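Local atomic coordinates of beta-amyloid-like protein (Caenorhabditis elegans, PDB entry 3K66), a protein that is a nematode homologue of human amyloid precursor protein, carries a heparin-binding E2 domain, and probably serves in cell adhesion and development. Residues Asp3-Ile8 against Asp16-Ala21; His108-Ala113 against Leu127-Ala132. All coordinates share one frame; numbering follows the deposited sequence.

Interaction 1: residues Asp3-Ile8 against Asp16-Ala21; sequences DPYFKI and DDFKKA
D17 opens the contact where I8 reaches the helix: I8 CD1 rests 3.6 Å from D17 CB, the two side chains crossing obliquely. The long branch of I8 is extended (chi2 179°), which carries CD1 out to the aspartate, so the methylene of D17 is its nearest partner, with the carboxylate just beyond. D17 CB also lies in the plane of the Y5 ring at its edge. The carbonyl O of D17 lies 3.6 Å from Y5 CD1, while still accepting the helical bond from A21 N.

At F18 the tyrosine lies against backbone as well as side chain. Y5 CE1 is 3.6 Å from F18 CA, and farther out Y5 OH comes to 3.8 Å from F18 CD1. The F18 ring itself stacks with H91 of helix 55-119.

A21, one turn on from D17, gives the ring its seat: its methyl CB sits 3.6 Å from Y5 CG, and a small residue suits a place where the root of a large ring must come close to the helix. The bond from CA to CB of Y5 points toward the helix, and CG, anti to the backbone N (chi1 166°), comes to lie against the A21 methyl. A21 CB also touches D3 OD2 loosely at 4.3 Å. That oxygen closes an Asx turn, accepting from Y5 N at 3.1 Å with an N-H...O angle of 154°, and forms a salt bridge with R24.

Across the two segments the contact is van der Waals packing; Y5 OH bonds E14, and R94 makes a cation-pi contact with the Y5 ring. Tyrosine suits this place because its ring can lie against the A21 methyl and the helix backbone while its hydroxyl finds a carboxylate, tying the N-terminal segment back onto helix 14-53.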
loop_
_atom_site.group_PDB
_atom_site.type_symbol
_atom_site.label_atom_id
_atom_site.label_comp_id
_atom_site.label_asym_id
_atom_site.label_seq_id
_atom_site.Cartn_x
_atom_site.Cartn_y
_atom_site.Cartn_z
ATOM N N ASP A 3 -0.146 19.105 -6.455
ATOM C CA ASP A 3 -0.860 18.121 -7.240
ATOM C C ASP A 3 -2.309 18.101 -6.767
ATOM O O ASP A 3 -2.577 18.266 -5.583
ATOM C CB ASP A 3 -0.242 16.741 -7.029
ATOM C CG ASP A 3 -0.493 15.805 -8.188
ATOM O OD1 ASP A 3 0.311 15.840 -9.145
ATOM O OD2 ASP A 3 -1.483 15.036 -8.142
ATOM N N PRO A 4 -3.266 17.901 -7.686
ATOM C CA PRO A 4 -4.673 17.867 -7.269
ATOM C C PRO A 4 -4.973 16.630 -6.405
ATOM O O PRO A 4 -5.953 16.589 -5.659
ATOM C CB PRO A 4 -5.436 17.859 -8.594
ATOM C CG PRO A 4 -4.491 17.220 -9.539
ATOM C CD PRO A 4 -3.135 17.752 -9.145
ATOM N N TYR A 5 -4.102 15.629 -6.497
ATOM C CA TYR A 5 -4.236 14.385 -5.738
ATOM C C TYR A 5 -4.344 14.555 -4.221
ATOM O O TYR A 5 -5.088 13.822 -3.567
ATOM C CB TYR A 5 -3.045 13.469 -6.030
ATOM C CG TYR A 5 -2.941 12.318 -5.047
ATOM C CD1 TYR A 5 -3.720 11.168 -5.211
ATOM C CD2 TYR A 5 -2.148 12.422 -3.892
ATOM C CE1 TYR A 5 -3.726 10.151 -4.256
ATOM C CE2 TYR A 5 -2.151 11.414 -2.923
ATOM C CZ TYR A 5 -2.947 10.280 -3.116
ATOM O OH TYR A 5 -2.967 9.275 -2.171
ATOM N N PHE A 6 -3.578 15.493 -3.661
ATOM C CA PHE A 6 -3.569 15.736 -2.210
ATOM C C PHE A 6 -4.787 16.397 -1.569
ATOM O O PHE A 6 -4.894 16.393 -0.340
ATOM C CB PHE A 6 -2.321 16.525 -1.804
ATOM C CG PHE A 6 -1.046 15.772 -2.007
ATOM C CD1 PHE A 6 -0.273 15.991 -3.141
ATOM C CD2 PHE A 6 -0.647 14.803 -1.093
ATOM C CE1 PHE A 6 0.879 15.256 -3.376
ATOM C CE2 PHE A 6 0.505 14.052 -1.304
ATOM C CZ PHE A 6 1.278 14.277 -2.456
ATOM N N LYS A 7 -5.708 16.946 -2.365
ATOM C CA LYS A 7 -6.891 17.586 -1.783
ATOM C C LYS A 7 -8.229 16.963 -2.211
ATOM O O LYS A 7 -9.266 17.644 -2.204
ATOM C CB LYS A 7 -6.879 19.092 -2.095
ATOM N N ILE A 8 -8.191 15.670 -2.562
ATOM C CA ILE A 8 -9.376 14.911 -3.002
ATOM C C ILE A 8 -10.283 14.655 -1.807
ATOM O O ILE A 8 -9.829 14.759 -0.663
ATOM C CB ILE A 8 -9.000 13.543 -3.624
ATOM C CG1 ILE A 8 -8.218 13.769 -4.913
ATOM C CG2 ILE A 8 -10.271 12.729 -3.918
ATOM C CD1 ILE A 8 -7.770 12.483 -5.590
ATOM N N ASP A 16 -7.003 4.176 -7.778
ATOM C CA ASP A 16 -6.798 4.800 -9.079
ATOM C C ASP A 16 -6.126 6.178 -8.984
ATOM O O ASP A 16 -5.114 6.400 -9.659
ATOM C CB ASP A 16 -8.132 4.913 -9.814
ATOM C CG ASP A 16 -7.971 5.238 -11.287
ATOM O OD1 ASP A 16 -7.344 4.424 -12.010
ATOM O OD2 ASP A 16 -8.478 6.307 -11.714
ATOM N N ASP A 17 -6.646 7.083 -8.143
ATOM C CA ASP A 17 -6.065 8.431 -8.016
ATOM C C ASP A 17 -4.592 8.362 -7.647
ATOM O O ASP A 17 -3.773 9.123 -8.163
ATOM C CB ASP A 17 -6.779 9.272 -6.947
ATOM C CG ASP A 17 -8.254 8.969 -6.839
ATOM O OD1 ASP A 17 -8.960 9.070 -7.861
ATOM O OD2 ASP A 17 -8.701 8.630 -5.720
ATOM N N PHE A 18 -4.270 7.451 -6.734
ATOM C CA PHE A 18 -2.898 7.255 -6.283
ATOM C C PHE A 18 -2.047 6.734 -7.430
ATOM O O PHE A 18 -1.046 7.349 -7.815
ATOM C CB PHE A 18 -2.850 6.249 -5.147
ATOM C CG PHE A 18 -1.467 5.952 -4.679
ATOM C CD1 PHE A 18 -0.686 6.952 -4.106
ATOM C CD2 PHE A 18 -0.919 4.690 -4.846
ATOM C CE1 PHE A 18 0.617 6.697 -3.689
ATOM C CE2 PHE A 18 0.382 4.423 -4.432
ATOM C CZ PHE A 18 1.153 5.430 -3.861
ATOM N N LYS A 19 -2.466 5.601 -7.983
ATOM C CA LYS A 19 -1.762 4.979 -9.101
ATOM C C LYS A 19 -1.475 6.020 -10.177
ATOM O O LYS A 19 -0.429 6.000 -10.829
ATOM C CB LYS A 19 -2.619 3.860 -9.685
ATOM C CG LYS A 19 -1.846 2.916 -10.403
ATOM N N LYS A 20 -2.417 6.939 -10.353
ATOM C CA LYS A 20 -2.281 8.002 -11.343
ATOM C C LYS A 20 -1.293 9.066 -10.864
ATOM O O LYS A 20 -0.413 9.480 -11.625
ATOM C CB LYS A 20 -3.647 8.637 -11.633
ATOM N N ALA A 21 -1.432 9.508 -9.611
ATOM C CA ALA A 21 -0.523 10.521 -9.075
ATOM C C ALA A 21 0.895 9.986 -9.142
ATOM O O ALA A 21 1.827 10.690 -9.489
ATOM C CB ALA A 21 -0.883 10.856 -7.641
#

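Interaction 2: residues His108-Ala113 against Leu127-Ala132; sequences HDYRQA and LQSLKA
Y110 and S129 mark a buried packing of two antiparallel helices, where helix 55-119, near its C-terminal end, meets the early part of helix 123-154. The local axes approach to 8.2 Å with 152° between their directions, and the CA atoms of Y110 and S129 are 4.8 Å apart. Such closeness calls for small side chains at the crossing. S129 provides one, its CB 3.7 Å from Y110 CA and near the plane of the Y110 ring at its edge. A113 provides another, meeting S129 methyl-to-methylene at 4.1 Å between their CB atoms. The exact place of S129 OG is doubtful, as the model sets it too close to the backbone of D109 and Y110, so no bond can be read from it.

Beside the crossing, Y110 and L130 run side by side and point the same way. L130 CG is anti to its backbone N (chi1 -163°), and CD1 beyond it stands over one face of the Y110 ring, 3.8 Å from the centroid and 26° off the normal, a CH-pi contact offset toward CE2 and CZ. A branched leucine suits the flat ring, while the polar end of the tyrosine is satisfied by T180 O on helix 163-182. L130 also touches A198 of helix 195-209.

Small residues where the axes come close, with an aromatic-aliphatic pair beside them, suit close packing of the two arms of an antiparallel helical hairpin; here the hairpin belongs to the C-terminal antiparallel helical bundle of the E2 fold.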
loop_
_atom_site.group_PDB
_atom_site.type_symbol
_atom_site.label_atom_id
_atom_site.label_comp_id
_atom_site.label_asym_id
_atom_site.label_seq_id
_atom_site.Cartn_x
_atom_site.Cartn_y
_atom_site.Cartn_z
ATOM N N HIS A 108 -22.319 -2.624 11.068
ATOM C CA HIS A 108 -23.682 -2.117 11.265
ATOM C C HIS A 108 -24.677 -3.030 10.584
ATOM O O HIS A 108 -25.562 -3.568 11.226
ATOM C CB HIS A 108 -23.815 -0.702 10.690
ATOM C CG HIS A 108 -25.216 -0.175 10.688
ATOM N ND1 HIS A 108 -25.786 0.448 11.782
ATOM C CD2 HIS A 108 -26.177 -0.218 9.735
ATOM C CE1 HIS A 108 -27.037 0.762 11.500
ATOM N NE2 HIS A 108 -27.300 0.371 10.267
ATOM N N ASP A 109 -24.530 -3.188 9.275
ATOM C CA ASP A 109 -25.417 -4.064 8.528
ATOM C C ASP A 109 -25.478 -5.425 9.239
ATOM O O ASP A 109 -26.536 -6.057 9.277
ATOM C CB ASP A 109 -24.922 -4.266 7.088
ATOM C CG ASP A 109 -24.927 -2.983 6.270
ATOM O OD1 ASP A 109 -25.868 -2.182 6.400
ATOM O OD2 ASP A 109 -23.999 -2.778 5.468
ATOM N N TYR A 110 -24.357 -5.871 9.817
ATOM C CA TYR A 110 -24.325 -7.171 10.506
ATOM C C TYR A 110 -25.199 -7.250 11.738
ATOM O O TYR A 110 -26.059 -8.130 11.844
ATOM C CB TYR A 110 -22.911 -7.554 10.939
ATOM C CG TYR A 110 -22.840 -8.876 11.708
ATOM C CD1 TYR A 110 -22.155 -8.970 12.913
ATOM C CD2 TYR A 110 -23.388 -10.041 11.173
ATOM C CE1 TYR A 110 -22.003 -10.185 13.564
ATOM C CE2 TYR A 110 -23.245 -11.270 11.803
ATOM C CZ TYR A 110 -22.542 -11.335 12.996
ATOM O OH TYR A 110 -22.322 -12.565 13.589
ATOM N N ARG A 111 -24.946 -6.352 12.684
ATOM C CA ARG A 111 -25.703 -6.326 13.918
ATOM C C ARG A 111 -27.185 -6.094 13.682
ATOM O O ARG A 111 -28.023 -6.665 14.368
ATOM C CB ARG A 111 -25.144 -5.259 14.835
ATOM C CG ARG A 111 -23.798 -5.622 15.438
ATOM C CD ARG A 111 -23.860 -5.475 16.936
ATOM N NE ARG A 111 -23.697 -6.754 17.619
ATOM C CZ ARG A 111 -23.983 -6.958 18.903
ATOM N NH1 ARG A 111 -24.462 -5.959 19.651
ATOM N NH2 ARG A 111 -23.765 -8.151 19.449
ATOM N N GLN A 112 -27.517 -5.265 12.701
ATOM C CA GLN A 112 -28.923 -5.016 12.417
ATOM C C GLN A 112 -29.488 -6.344 11.920
ATOM O O GLN A 112 -30.561 -6.782 12.348
ATOM C CB GLN A 112 -29.088 -3.916 11.355
ATOM C CG GLN A 112 -30.202 -2.900 11.689
ATOM C CD GLN A 112 -30.300 -1.736 10.707
ATOM O OE1 GLN A 112 -30.467 -0.573 11.106
ATOM N NE2 GLN A 112 -30.217 -2.040 9.429
ATOM N N ALA A 113 -28.743 -6.984 11.025
ATOM C CA ALA A 113 -29.156 -8.263 10.467
ATOM C C ALA A 113 -29.538 -9.204 11.601
ATOM O O ALA A 113 -30.513 -9.951 11.508
ATOM C CB ALA A 113 -28.025 -8.867 9.647
ATOM N N LEU A 127 -25.933 -13.670 7.035
ATOM C CA LEU A 127 -24.765 -14.227 6.362
ATOM C C LEU A 127 -24.092 -13.256 5.387
ATOM O O LEU A 127 -22.896 -12.992 5.490
ATOM C CB LEU A 127 -25.170 -15.502 5.623
ATOM C CG LEU A 127 -24.147 -16.224 4.743
ATOM C CD1 LEU A 127 -22.842 -16.425 5.484
ATOM C CD2 LEU A 127 -24.712 -17.569 4.344
ATOM N N GLN A 128 -24.860 -12.721 4.442
ATOM C CA GLN A 128 -24.320 -11.778 3.460
ATOM C C GLN A 128 -23.684 -10.619 4.189
ATOM O O GLN A 128 -22.739 -9.993 3.702
ATOM C CB GLN A 128 -25.428 -11.250 2.545
ATOM C CG GLN A 128 -25.234 -11.700 1.210
ATOM N N SER A 129 -24.215 -10.342 5.374
ATOM C CA SER A 129 -23.712 -9.251 6.194
ATOM C C SER A 129 -22.356 -9.628 6.781
ATOM O O SER A 129 -21.386 -8.863 6.730
ATOM C CB SER A 129 -24.704 -8.949 7.310
ATOM O OG SER A 129 -24.453 -7.663 7.826
ATOM N N LEU A 130 -22.304 -10.839 7.324
ATOM C CA LEU A 130 -21.094 -11.380 7.929
ATOM C C LEU A 130 -19.962 -11.475 6.904
ATOM O O LEU A 130 -18.854 -10.982 7.144
ATOM C CB LEU A 130 -21.396 -12.760 8.507
ATOM C CG LEU A 130 -20.386 -13.301 9.505
ATOM C CD1 LEU A 130 -20.186 -12.268 10.603
ATOM C CD2 LEU A 130 -20.910 -14.602 10.105
ATOM N N LYS A 131 -20.258 -12.099 5.761
ATOM C CA LYS A 131 -19.272 -12.266 4.698
ATOM C C LYS A 131 -18.702 -10.923 4.279
ATOM O O LYS A 131 -17.534 -10.819 3.906
ATOM C CB LYS A 131 -19.884 -12.976 3.484
ATOM C CG LYS A 131 -20.562 -14.288 3.850
ATOM C CD LYS A 131 -20.514 -15.340 2.749
ATOM C CE LYS A 131 -21.579 -15.105 1.696
ATOM N NZ LYS A 131 -21.706 -16.265 0.766
ATOM N N ALA A 132 -19.520 -9.881 4.350
ATOM C CA ALA A 132 -19.049 -8.550 3.984
ATOM C C ALA A 132 -18.029 -8.094 5.025
ATOM O O ALA A 132 -16.954 -7.573 4.701
ATOM C CB ALA A 132 -20.216 -7.580 3.920
#

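Both contacts involve helix 55-119, though differently: interaction 2 has that helix as one of its two partners, whereas interaction 1 settles beside it, reaching it through H91, R94 and other neighbours. Their nearest atoms are about 20 Å apart and they do not touch. Interaction 1, closer to the centre of the chain, is only partly buried and binds the N-terminal segment that precedes helix 14-53 to that helix; ionic, hydrogen-bonding and cation-pi partners (R24, E14, R94) accompany its aromatic packing. Interaction 2 lies farther out, yet is more buried, with helix 195-209 and the loop residues M183 and L184 also packing on it. There small residues and an aliphatic-aromatic pair join two regular helices.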